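Local atomic coordinates of cytochrome c (Chlorobaculum tepidum, PDB entry 3A9F), a protein that probably carries electrons through a single covalently bound heme c, as the electron-carrier domain of the green-bacterial photosystem P840 reaction-centre cytochrome cz subunit. Residues V61-I64 / V65-Q69; I84-W87 / L88-F92; D49-T53 / K54-T58; K31-V34 / D35-N39. All coordinates share one frame; numbering follows the deposited sequence. Where two conformers were deposited one is given.

Interaction 1: residues V61-I64 / V65-Q69; sequences VNLI and VKRMQ. With HEC (heme c), chain C.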
# COMPACT_ATOMS: atom_id res chain seq x y z
N VAL A 61 -0.84 -3.68 -6.96
CA VAL A 61 -0.58 -2.97 -5.70
C VAL A 61 0.25 -3.84 -4.74
O VAL A 61 1.23 -3.36 -4.15
CB VAL A 61 -1.90 -2.53 -5.04
CG1 VAL A 61 -1.65 -2.01 -3.63
CG2 VAL A 61 -2.62 -1.48 -5.92
N ASN A 62 -0.11 -5.11 -4.57
CA ASN A 62 0.65 -5.96 -3.66
C ASN A 62 2.09 -6.13 -4.13
O ASN A 62 3.00 -6.14 -3.31
CB ASN A 62 -0.02 -7.32 -3.47
CG ASN A 62 0.61 -8.10 -2.35
OD1 ASN A 62 0.63 -7.64 -1.20
ND2 ASN A 62 1.16 -9.26 -2.67
N LEU A 63 2.28 -6.24 -5.44
CA LEU A 63 3.62 -6.33 -6.00
C LEU A 63 4.53 -5.22 -5.47
O LEU A 63 5.62 -5.49 -4.96
CB LEU A 63 3.56 -6.29 -7.54
CG LEU A 63 4.90 -6.39 -8.27
CD1 LEU A 63 5.45 -7.81 -8.17
CD2 LEU A 63 4.75 -6.00 -9.73
N ILE A 64 4.07 -3.98 -5.59
CA ILE A 64 4.94 -2.88 -5.21
C ILE A 64 5.07 -2.77 -3.68
O ILE A 64 6.16 -2.46 -3.17
CB ILE A 64 4.56 -1.54 -5.90
CG1 ILE A 64 5.68 -0.50 -5.74
CG2 ILE A 64 3.24 -0.97 -5.41
CD1 ILE A 64 7.03 -0.89 -6.33
N VAL A 65 4.00 -3.05 -2.93
CA VAL A 65 4.07 -2.96 -1.46
C VAL A 65 5.07 -3.99 -0.94
O VAL A 65 5.89 -3.68 -0.05
CB VAL A 65 2.68 -3.13 -0.84
CG1 VAL A 65 2.77 -3.26 0.68
CG2 VAL A 65 1.79 -1.94 -1.23
N LYS A 66 5.03 -5.21 -1.50
CA LYS A 66 5.95 -6.25 -1.09
C LYS A 66 7.40 -5.93 -1.48
O LYS A 66 8.34 -6.26 -0.73
CB LYS A 66 5.50 -7.63 -1.60
CG LYS A 66 4.14 -8.12 -1.03
CD LYS A 66 4.05 -8.30 0.49
CE LYS A 66 4.73 -9.59 0.95
NZ LYS A 66 4.56 -9.81 2.43
N ARG A 67 7.60 -5.27 -2.62
CA ARG A 67 8.94 -4.82 -2.99
C ARG A 67 9.47 -3.84 -1.96
O ARG A 67 10.60 -3.98 -1.48
CB ARG A 67 8.93 -4.17 -4.37
CG ARG A 67 10.30 -3.86 -4.89
CD ARG A 67 10.22 -3.47 -6.34
NE ARG A 67 9.72 -4.55 -7.18
CZ ARG A 67 9.28 -4.40 -8.42
NH1 ARG A 67 9.27 -3.20 -8.98
NH2 ARG A 67 8.85 -5.44 -9.11
N MET A 68 8.66 -2.85 -1.59
CA MET A 68 9.07 -1.89 -0.57
C MET A 68 9.35 -2.58 0.77
O MET A 68 10.35 -2.28 1.44
CB MET A 68 8.02 -0.79 -0.42
CG MET A 68 7.78 -0.03 -1.72
SD MET A 68 9.25 0.94 -2.19
CE MET A 68 9.26 0.49 -3.93
N GLN A 69 8.49 -3.53 1.14
CA GLN A 69 8.71 -4.27 2.37
C GLN A 69 10.07 -4.93 2.41
O GLN A 69 10.73 -4.94 3.46
CB GLN A 69 7.63 -5.33 2.54
CG GLN A 69 7.85 -6.20 3.79
CD GLN A 69 6.84 -7.30 3.93
OE1 GLN A 69 6.23 -7.70 2.96
NE2 GLN A 69 6.65 -7.77 5.14
FE HEC C . 9.00 3.21 -1.93
CHA HEC C . 10.18 3.81 -5.07
CHB HEC C . 5.78 3.25 -3.16
CHC HEC C . 7.79 2.65 1.21
CHD HEC C . 12.18 3.02 -0.73
NA HEC C . 8.16 3.47 -3.74
C1A HEC C . 8.83 3.70 -4.93
C2A HEC C . 7.87 3.78 -6.02
C3A HEC C . 6.65 3.60 -5.48
C4A HEC C . 6.81 3.44 -4.05
CMA HEC C . 5.27 3.60 -6.17
CAA HEC C . 8.24 3.99 -7.49
CBA HEC C . 8.52 2.64 -8.14
CGA HEC C . 8.72 2.76 -9.62
O1A HEC C . 9.32 3.75 -10.09
O2A HEC C . 8.27 1.85 -10.34
NB HEC C . 7.13 3.05 -1.11
C1B HEC C . 5.94 3.02 -1.81
C2B HEC C . 4.88 2.66 -0.90
C3B HEC C . 5.45 2.48 0.30
C4B HEC C . 6.86 2.73 0.20
CMB HEC C . 3.42 2.49 -1.36
CAB HEC C . 4.85 2.02 1.64
CBB HEC C . 4.44 0.53 1.49
NC HEC C . 9.84 2.91 -0.10
C1C HEC C . 9.15 2.73 1.08
C2C HEC C . 10.11 2.63 2.15
C3C HEC C . 11.34 2.77 1.62
C4C HEC C . 11.18 2.90 0.19
CMC HEC C . 9.72 2.53 3.63
CAC HEC C . 12.73 2.77 2.30
CBC HEC C . 13.00 1.52 3.17
ND HEC C . 10.86 3.39 -2.77
C1D HEC C . 12.06 3.23 -2.08
C2D HEC C . 13.17 3.35 -2.99
C3D HEC C . 12.55 3.60 -4.32
C4D HEC C . 11.13 3.61 -4.11
CMD HEC C . 14.63 3.22 -2.60
CAD HEC C . 13.31 3.80 -5.63
CBD HEC C . 13.73 2.47 -6.22
CGD HEC C . 12.52 1.76 -6.74
O1D HEC C . 11.87 2.27 -7.69
O2D HEC C . 12.19 0.69 -6.18
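I64 lays the end of its side chain alongside M68, one helical turn further on, with CD1 of I64 3.6 Å from the methyl CE of M68. CG1 of I64 stands anti to the backbone N (chi1 -166°), which carries CD1 out to the thioether; the same CG1 lies 4.1 Å from the heme methyl CMA, so the residue packs against both the methionine and the rim of the heme. M68 bends at chi2 (-67°) to bring SD to the heme iron at 2.3 Å. A thioether suits this place because it offers a soft, uncharged sulfur donor on a flexible chain that is otherwise apolar. H42 supplies the other axial ligand, and the pair gives the His-Met coordination familiar from class I c-type cytochromes, here delivered from helix 61-70. The turns are joined by regular i to i+4 bonds, among them M68 N to I64 O at 3.0 Å, which ties the ligand's own backbone to the residue that flanks it. On the face turned to helix 78-91, V61 and V65 lie side by side, CG1 of V61 4.2 Å from CG2 of V65; two beta-branched residues make a compact surface for L88. The outer face is polar. K66 bends at chi2 and chi3, its CG 3.5 Å from OD1 of N62, and runs on so that its NZ donates to OE1 of Q69 at 2.7 Å, in the carbonyl plane and on a lone pair. D78 takes a salt bridge from the same ammonium group and a hydrogen bond from NE2 of Q69.

Interaction 2: residues I84-W87 / L88-F92; sequences IGIW and LHEKF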
# COMPACT_ATOMS: atom_id res chain seq x y z
N ILE A 84 -1.91 -2.04 4.16
CA ILE A 84 -1.51 -0.98 3.25
C ILE A 84 -2.01 -1.27 1.84
O ILE A 84 -2.53 -0.38 1.17
CB ILE A 84 0.02 -0.80 3.29
CG1 ILE A 84 0.43 -0.19 4.63
CG2 ILE A 84 0.52 0.05 2.09
CD1 ILE A 84 1.93 -0.28 4.94
N GLY A 85 -1.86 -2.52 1.40
CA GLY A 85 -2.34 -2.88 0.06
C GLY A 85 -3.84 -2.68 -0.10
O GLY A 85 -4.29 -2.18 -1.13
N ILE A 86 -4.60 -3.07 0.91
CA ILE A 86 -6.05 -2.88 0.85
C ILE A 86 -6.39 -1.40 0.73
O ILE A 86 -7.18 -1.01 -0.12
CB ILE A 86 -6.73 -3.50 2.09
CG1 ILE A 86 -6.66 -5.03 2.01
CG2 ILE A 86 -8.19 -3.01 2.18
CD1 ILE A 86 -6.93 -5.72 3.36
N TRP A 87 -5.78 -0.56 1.57
CA TRP A 87 -6.12 0.86 1.53
C TRP A 87 -5.69 1.48 0.20
O TRP A 87 -6.47 2.21 -0.42
CB TRP A 87 -5.50 1.64 2.71
CG TRP A 87 -6.05 3.02 2.78
CD1 TRP A 87 -7.17 3.42 3.45
CD2 TRP A 87 -5.57 4.18 2.09
NE1 TRP A 87 -7.40 4.76 3.25
CE2 TRP A 87 -6.44 5.25 2.41
CE3 TRP A 87 -4.48 4.42 1.24
CZ2 TRP A 87 -6.25 6.54 1.91
CZ3 TRP A 87 -4.29 5.70 0.75
CH2 TRP A 87 -5.17 6.75 1.08
N LEU A 88 -4.47 1.19 -0.26
CA LEU A 88 -4.04 1.77 -1.53
C LEU A 88 -4.93 1.30 -2.68
O LEU A 88 -5.30 2.10 -3.55
CB LEU A 88 -2.59 1.42 -1.82
CG LEU A 88 -1.56 2.09 -0.93
CD1 LEU A 88 -0.21 1.40 -1.13
CD2 LEU A 88 -1.49 3.60 -1.20
N HIS A 89 -5.29 0.01 -2.67
CA HIS A 89 -6.11 -0.53 -3.74
C HIS A 89 -7.50 0.12 -3.76
O HIS A 89 -8.01 0.49 -4.83
CB HIS A 89 -6.22 -2.05 -3.61
CG HIS A 89 -7.09 -2.68 -4.64
ND1 HIS A 89 -8.17 -3.47 -4.32
CD2 HIS A 89 -7.07 -2.60 -5.99
CE1 HIS A 89 -8.77 -3.86 -5.43
NE2 HIS A 89 -8.12 -3.35 -6.46
N GLU A 90 -8.12 0.29 -2.59
CA GLU A 90 -9.52 0.72 -2.53
C GLU A 90 -9.75 2.22 -2.42
O GLU A 90 -10.83 2.70 -2.80
CB GLU A 90 -10.26 -0.02 -1.41
CG GLU A 90 -10.23 -1.53 -1.62
CD GLU A 90 -11.27 -2.33 -0.85
OE1 GLU A 90 -12.19 -1.74 -0.23
OE2 GLU A 90 -11.17 -3.58 -0.87
N LYS A 91 -8.75 2.96 -1.93
CA LYS A 91 -8.96 4.36 -1.57
C LYS A 91 -8.00 5.38 -2.17
O LYS A 91 -8.34 6.56 -2.26
CB LYS A 91 -8.92 4.53 -0.04
CG LYS A 91 -9.96 3.75 0.75
CD LYS A 91 -11.36 4.26 0.49
CE LYS A 91 -12.33 3.51 1.38
NZ LYS A 91 -13.74 3.84 1.03
N PHE A 92 -6.81 4.96 -2.58
CA PHE A 92 -5.80 5.95 -2.99
C PHE A 92 -6.08 6.60 -4.35
O PHE A 92 -6.44 5.88 -5.29
CB PHE A 92 -4.41 5.33 -2.98
CG PHE A 92 -3.29 6.33 -3.18
CD1 PHE A 92 -3.08 7.36 -2.27
CD2 PHE A 92 -2.43 6.21 -4.26
CE1 PHE A 92 -2.03 8.28 -2.44
CE2 PHE A 92 -1.38 7.12 -4.44
CZ PHE A 92 -1.19 8.14 -3.53
OXT PHE A 92 -5.93 7.82 -4.56
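Successive i to i+4 bonds carry the backbone through the last turns of helix 78-91, from L88 N to I84 O, nearly straight at 173°, to the more bent K91 N to W87 O. The indole of W87 dominates the side-chain contacts. K91 lays its aliphatic root over one face, CB 3.7 Å from the centroid of the five-membered ring and 20° off its normal, a CH-pi contact, while its ammonium end runs on to a cation-pi contact with F27. At the edge of the ring, in its plane, lies the methyl CD2 of L88, 3.9 Å from CE3 of W87. F92 reaches the six-membered end, with its CD1 3.7 Å from CZ3 of W87. With CG anti to the backbone N (chi1 -171°), the phenyl group of F92 can come to the indole while its carboxylate meets R52 and K56. On the inner side, CG2 of I84 rests 3.6 Å from CD1 of L88, and both of these branched aliphatic residues touch the heme, where an apolar surface is needed. A C-terminal helix packed against the first helix, here 27-37, through W87 on A30 and K31, is characteristic of the cytochrome c fold.

Interaction 3: residues D49-T53 / K54-T58; sequences DLFRT and KYKKT. With HEC (heme c), chain C.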
# COMPACT_ATOMS: atom_id res chain seq x y z
N ASP A 49 1.61 9.57 -8.69
CA ASP A 49 1.14 9.46 -10.06
C ASP A 49 1.60 8.15 -10.68
O ASP A 49 0.82 7.45 -11.34
CB ASP A 49 1.66 10.62 -10.91
CG ASP A 49 1.05 11.95 -10.53
OD1 ASP A 49 0.01 11.97 -9.83
OD2 ASP A 49 1.61 13.00 -10.95
N LEU A 50 2.88 7.85 -10.49
CA LEU A 50 3.47 6.61 -10.95
C LEU A 50 2.77 5.42 -10.29
O LEU A 50 2.45 4.43 -10.95
CB LEU A 50 4.96 6.59 -10.60
CG LEU A 50 5.85 5.45 -11.09
CD1 LEU A 50 7.28 5.91 -11.02
CD2 LEU A 50 5.67 4.21 -10.25
N PHE A 51 2.53 5.51 -8.98
CA PHE A 51 1.84 4.44 -8.30
C PHE A 51 0.50 4.13 -8.97
O PHE A 51 0.17 2.97 -9.23
CB PHE A 51 1.62 4.75 -6.82
CG PHE A 51 0.79 3.71 -6.14
CD1 PHE A 51 1.35 2.50 -5.75
CD2 PHE A 51 -0.59 3.90 -5.99
CE1 PHE A 51 0.57 1.52 -5.15
CE2 PHE A 51 -1.37 2.92 -5.38
CZ PHE A 51 -0.79 1.73 -4.97
N ARG A 52 -0.28 5.18 -9.22
CA ARG A 52 -1.62 5.00 -9.79
C ARG A 52 -1.57 4.38 -11.17
O ARG A 52 -2.32 3.45 -11.47
CB ARG A 52 -2.39 6.32 -9.79
CG ARG A 52 -2.82 6.78 -8.41
CD ARG A 52 -3.68 8.03 -8.47
NE ARG A 52 -4.05 8.47 -7.13
CZ ARG A 52 -3.48 9.48 -6.48
NH1 ARG A 52 -2.52 10.21 -7.05
NH2 ARG A 52 -3.89 9.78 -5.25
N THR A 53 -0.69 4.88 -12.03
CA THR A 53 -0.65 4.43 -13.43
C THR A 53 0.03 3.08 -13.60
O THR A 53 -0.45 2.22 -14.34
CB THR A 53 0.00 5.47 -14.36
OG1 THR A 53 1.38 5.63 -14.01
CG2 THR A 53 -0.70 6.82 -14.26
N LYS A 54 1.13 2.86 -12.88
CA LYS A 54 1.94 1.67 -13.07
C LYS A 54 1.48 0.47 -12.25
O LYS A 54 1.66 -0.67 -12.66
CB LYS A 54 3.42 2.00 -12.80
CG LYS A 54 4.40 0.87 -13.03
CD LYS A 54 5.84 1.40 -13.01
CE LYS A 54 6.85 0.29 -13.15
NZ LYS A 54 8.24 0.85 -13.09
N TYR A 55 0.93 0.73 -11.06
CA TYR A 55 0.61 -0.35 -10.14
C TYR A 55 -0.87 -0.49 -9.85
O TYR A 55 -1.41 -1.58 -9.98
CB TYR A 55 1.44 -0.23 -8.85
CG TYR A 55 2.93 -0.29 -9.11
CD1 TYR A 55 3.55 -1.49 -9.45
CD2 TYR A 55 3.71 0.86 -9.05
CE1 TYR A 55 4.91 -1.55 -9.72
CE2 TYR A 55 5.08 0.81 -9.32
CZ TYR A 55 5.67 -0.40 -9.63
OH TYR A 55 7.02 -0.43 -9.91
N LYS A 56 -1.53 0.60 -9.46
CA LYS A 56 -2.95 0.51 -9.16
C LYS A 56 -3.79 0.16 -10.38
O LYS A 56 -4.63 -0.75 -10.32
CB LYS A 56 -3.47 1.77 -8.47
CG LYS A 56 -4.91 1.63 -8.01
CD LYS A 56 -5.31 2.74 -7.08
CE LYS A 56 -6.78 2.61 -6.76
NZ LYS A 56 -7.17 3.32 -5.53
N LYS A 57 -3.56 0.86 -11.49
CA LYS A 57 -4.36 0.62 -12.71
C LYS A 57 -4.15 -0.78 -13.28
O LYS A 57 -5.03 -1.32 -13.95
CB LYS A 57 -4.06 1.67 -13.78
CG LYS A 57 -4.70 3.02 -13.51
CD LYS A 57 -4.77 3.83 -14.79
CE LYS A 57 -4.95 5.30 -14.51
NZ LYS A 57 -4.88 6.09 -15.77
N THR A 58 -2.99 -1.38 -13.01
CA THR A 58 -2.63 -2.68 -13.54
C THR A 58 -2.90 -3.83 -12.56
O THR A 58 -2.55 -4.98 -12.85
CB THR A 58 -1.14 -2.73 -13.95
OG1 THR A 58 -0.33 -2.61 -12.79
CG2 THR A 58 -0.81 -1.60 -14.93
FE HEC C . 9.00 3.21 -1.93
CHA HEC C . 10.18 3.81 -5.07
CHB HEC C . 5.78 3.25 -3.16
CHC HEC C . 7.79 2.65 1.21
CHD HEC C . 12.18 3.02 -0.73
NA HEC C . 8.16 3.47 -3.74
C1A HEC C . 8.83 3.70 -4.93
C2A HEC C . 7.87 3.78 -6.02
C3A HEC C . 6.65 3.60 -5.48
C4A HEC C . 6.81 3.44 -4.05
CMA HEC C . 5.27 3.60 -6.17
CAA HEC C . 8.24 3.99 -7.49
CBA HEC C . 8.52 2.64 -8.14
CGA HEC C . 8.72 2.76 -9.62
O1A HEC C . 9.32 3.75 -10.09
O2A HEC C . 8.27 1.85 -10.34
NB HEC C . 7.13 3.05 -1.11
C1B HEC C . 5.94 3.02 -1.81
C2B HEC C . 4.88 2.66 -0.90
C3B HEC C . 5.45 2.48 0.30
C4B HEC C . 6.86 2.73 0.20
CMB HEC C . 3.42 2.49 -1.36
CAB HEC C . 4.85 2.02 1.64
CBB HEC C . 4.44 0.53 1.49
NC HEC C . 9.84 2.91 -0.10
C1C HEC C . 9.15 2.73 1.08
C2C HEC C . 10.11 2.63 2.15
C3C HEC C . 11.34 2.77 1.62
C4C HEC C . 11.18 2.90 0.19
CMC HEC C . 9.72 2.53 3.63
CAC HEC C . 12.73 2.77 2.30
CBC HEC C . 13.00 1.52 3.17
ND HEC C . 10.86 3.39 -2.77
C1D HEC C . 12.06 3.23 -2.08
C2D HEC C . 13.17 3.35 -2.99
C3D HEC C . 12.55 3.60 -4.32
C4D HEC C . 11.13 3.61 -4.11
CMD HEC C . 14.63 3.22 -2.60
CAD HEC C . 13.31 3.80 -5.63
CBD HEC C . 13.73 2.47 -6.22
CGD HEC C . 12.52 1.76 -6.74
O1D HEC C . 11.87 2.27 -7.69
O2D HEC C . 12.19 0.69 -6.18
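Propionate oxygen O2A of the heme takes two bonds from neighbouring residues near the end of helix 48-56, part of the all-helical cytochrome c fold around the cofactor: Y55 OH donates at 2.6 Å and K54 NZ at 2.9 Å. The oxygen lies at the edge of the Y55 ring, near its plane, so the phenol meets it end-on. K54 arrives by an extended chain; its ammonium group would probably stabilise the negative charge of the propionate, while the phenol adds a neutral, directional donor. L50 closes on the carboxylate from another side, its CD2 3.6 Å from CE2 of Y55 and its two methyls against the carboxylate group. A phenylalanine in place of Y55 would probably leave O2A with the lysine as its remaining bond from this helix and the propionate freer to turn. One step outward, F51 stands with CG anti to the backbone N (chi1 174°) and meets the heme methyl CMA near its ring plane, while CD1 touches CB of Y55 at 4.1 Å. I64 of helix 61-70 packs on both aromatic rings. The backbone widens here into a pi-type turn: F51 O accepts from Y55 N, which stands above the carbonyl plane, and from K56 N, which lies in that plane. R52 and K56 direct their polar ends to the C-terminal carboxylate of F92. Where the helix runs out, T58 OG1 donates to K54 O at 2.8 Å, coming in 40° out of the carbonyl plane.

Interaction 4: residues K31-V34 / D35-N39; sequences KKLV and DVRCN. With HEC (heme c), chain C.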
# COMPACT_ATOMS: atom_id res chain seq x y z
N LYS A 31 -5.34 4.09 6.64
CA LYS A 31 -4.72 5.29 6.07
C LYS A 31 -3.59 5.79 6.97
O LYS A 31 -2.54 6.22 6.48
CB LYS A 31 -5.76 6.40 5.88
CG LYS A 31 -5.21 7.68 5.22
CD LYS A 31 -6.32 8.74 5.11
CE LYS A 31 -5.81 10.03 4.47
NZ LYS A 31 -4.94 10.79 5.41
N LYS A 32 -3.79 5.73 8.28
CA LYS A 32 -2.75 6.15 9.21
C LYS A 32 -1.51 5.28 9.05
O LYS A 32 -0.39 5.81 9.06
CB LYS A 32 -3.27 6.12 10.64
CG LYS A 32 -4.30 7.19 10.90
CD LYS A 32 -4.82 7.14 12.32
CE LYS A 32 -5.91 8.21 12.52
NZ LYS A 32 -6.47 8.17 13.89
N LEU A 33 -1.70 3.98 8.88
CA LEU A 33 -0.57 3.08 8.70
C LEU A 33 0.17 3.32 7.37
O LEU A 33 1.39 3.29 7.33
CB LEU A 33 -1.04 1.63 8.83
CG LEU A 33 0.09 0.59 8.92
CD1 LEU A 33 1.07 0.84 10.08
CD2 LEU A 33 -0.52 -0.80 8.97
N VAL A 34 -0.58 3.58 6.30
CA VAL A 34 0.02 3.99 5.03
C VAL A 34 0.86 5.24 5.22
O VAL A 34 2.00 5.33 4.74
CB VAL A 34 -1.06 4.23 3.93
CG1 VAL A 34 -0.44 4.82 2.68
CG2 VAL A 34 -1.81 2.95 3.62
N ASP A 35 0.31 6.21 5.95
CA ASP A 35 1.02 7.47 6.17
C ASP A 35 2.33 7.24 6.91
O ASP A 35 3.36 7.83 6.56
CB ASP A 35 0.15 8.45 6.97
CG ASP A 35 -0.99 9.06 6.16
OD1 ASP A 35 -1.08 8.86 4.92
OD2 ASP A 35 -1.82 9.75 6.80
N VAL A 36 2.31 6.37 7.91
CA VAL A 36 3.52 6.06 8.67
C VAL A 36 4.54 5.29 7.82
O VAL A 36 5.73 5.64 7.82
CB VAL A 36 3.18 5.25 9.96
CG1 VAL A 36 4.44 4.78 10.68
CG2 VAL A 36 2.32 6.07 10.90
N ARG A 37 4.10 4.25 7.12
CA ARG A 37 5.05 3.35 6.48
C ARG A 37 5.55 3.85 5.13
O ARG A 37 6.66 3.51 4.73
CB ARG A 37 4.46 1.95 6.30
CG ARG A 37 4.17 1.22 7.61
CD ARG A 37 5.40 1.05 8.47
NE ARG A 37 5.12 0.17 9.61
CZ ARG A 37 5.60 0.34 10.84
NH1 ARG A 37 6.35 1.40 11.13
NH2 ARG A 37 5.33 -0.55 11.79
N CYS A 38 4.75 4.64 4.42
CA CYS A 38 5.07 4.98 3.04
C CYS A 38 5.57 6.41 2.86
O CYS A 38 5.65 6.89 1.73
CB CYS A 38 3.87 4.70 2.12
SG CYS A 38 3.31 2.99 2.17
N ASN A 39 5.98 7.04 3.96
CA ASN A 39 6.60 8.37 3.91
C ASN A 39 7.95 8.45 4.59
O ASN A 39 8.45 9.55 4.84
CB ASN A 39 5.68 9.43 4.49
CG ASN A 39 4.48 9.69 3.61
OD1 ASN A 39 4.59 10.37 2.60
ND2 ASN A 39 3.34 9.14 3.97
FE HEC C . 9.00 3.21 -1.93
CHA HEC C . 10.18 3.81 -5.07
CHB HEC C . 5.78 3.25 -3.16
CHC HEC C . 7.79 2.65 1.21
CHD HEC C . 12.18 3.02 -0.73
NA HEC C . 8.16 3.47 -3.74
C1A HEC C . 8.83 3.70 -4.93
C2A HEC C . 7.87 3.78 -6.02
C3A HEC C . 6.65 3.60 -5.48
C4A HEC C . 6.81 3.44 -4.05
CMA HEC C . 5.27 3.60 -6.17
CAA HEC C . 8.24 3.99 -7.49
CBA HEC C . 8.52 2.64 -8.14
CGA HEC C . 8.72 2.76 -9.62
O1A HEC C . 9.32 3.75 -10.09
O2A HEC C . 8.27 1.85 -10.34
NB HEC C . 7.13 3.05 -1.11
C1B HEC C . 5.94 3.02 -1.81
C2B HEC C . 4.88 2.66 -0.90
C3B HEC C . 5.45 2.48 0.30
C4B HEC C . 6.86 2.73 0.20
CMB HEC C . 3.42 2.49 -1.36
CAB HEC C . 4.85 2.02 1.64
CBB HEC C . 4.44 0.53 1.49
NC HEC C . 9.84 2.91 -0.10
C1C HEC C . 9.15 2.73 1.08
C2C HEC C . 10.11 2.63 2.15
C3C HEC C . 11.34 2.77 1.62
C4C HEC C . 11.18 2.90 0.19
CMC HEC C . 9.72 2.53 3.63
CAC HEC C . 12.73 2.77 2.30
CBC HEC C . 13.00 1.52 3.17
ND HEC C . 10.86 3.39 -2.77
C1D HEC C . 12.06 3.23 -2.08
C2D HEC C . 13.17 3.35 -2.99
C3D HEC C . 12.55 3.60 -4.32
C4D HEC C . 11.13 3.61 -4.11
CMD HEC C . 14.63 3.22 -2.60
CAD HEC C . 13.31 3.80 -5.63
CBD HEC C . 13.73 2.47 -6.22
CGD HEC C . 12.52 1.76 -6.74
O1D HEC C . 11.87 2.27 -7.69
O2D HEC C . 12.19 0.69 -6.18
O HOH W 1 -3.00 9.65 3.31
O HOH W 2 -4.49 9.16 8.03
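The end of helix 27-37 leads straight into the CXXCH heme-attachment motif of c-type cytochromes, whose first cysteine is C38. Its N is bonded to V34 O at 2.9 Å, and its SG, beside the backbone N (chi1 -58°), forms the 1.9 Å thioether bond to heme CAB. V34 stands next to this linkage with CG1 4.2 Å from SG of C38, a compact apolar residue on the buried side. N39 turns its amide back to the helix: ND2 donates to D35 O on a lone pair, 2.9 Å long and straight at 169°, and OD1 accepts from L44 N. A leucine here would probably leave D35 O and L44 N without these mates and the chain beyond the cysteine less firmly held. R37 lays CG 4.0 Å from CD1 of L33, its guanidinium bound for a salt bridge with D80 of helix 78-91. On the outer surface K31 and D35 are paired, a lysine and an aspartate one turn apart with their charges at a loose 3.6 Å between NZ and OD2. Two waters bridge them: one accepts from NZ and donates to OD2, the other takes a weak bond from NZ but donates to OD1 of D35 at 2.6 Å.

From the N terminus, interaction 4 comes first on helix 27-37, then interaction 3 on 48-56, interaction 1 on 61-70 and interaction 2 on 78-91. Each lies within continuous chain, so none closes a loop and none nests in or crosses another; they run in series, and the fold is tied by the helices touching. Interaction 2 meets all three others: V34 and R37 of interaction 4 pack on W87 and I84, K56 and R52 of interaction 3 reach F92, and the valines of interaction 1 lie against L88. Interactions 1 and 3 join through I64 on F51 and Y55. Interactions 3 and 4, about 18 Å apart between centres, do not touch; the heme links them.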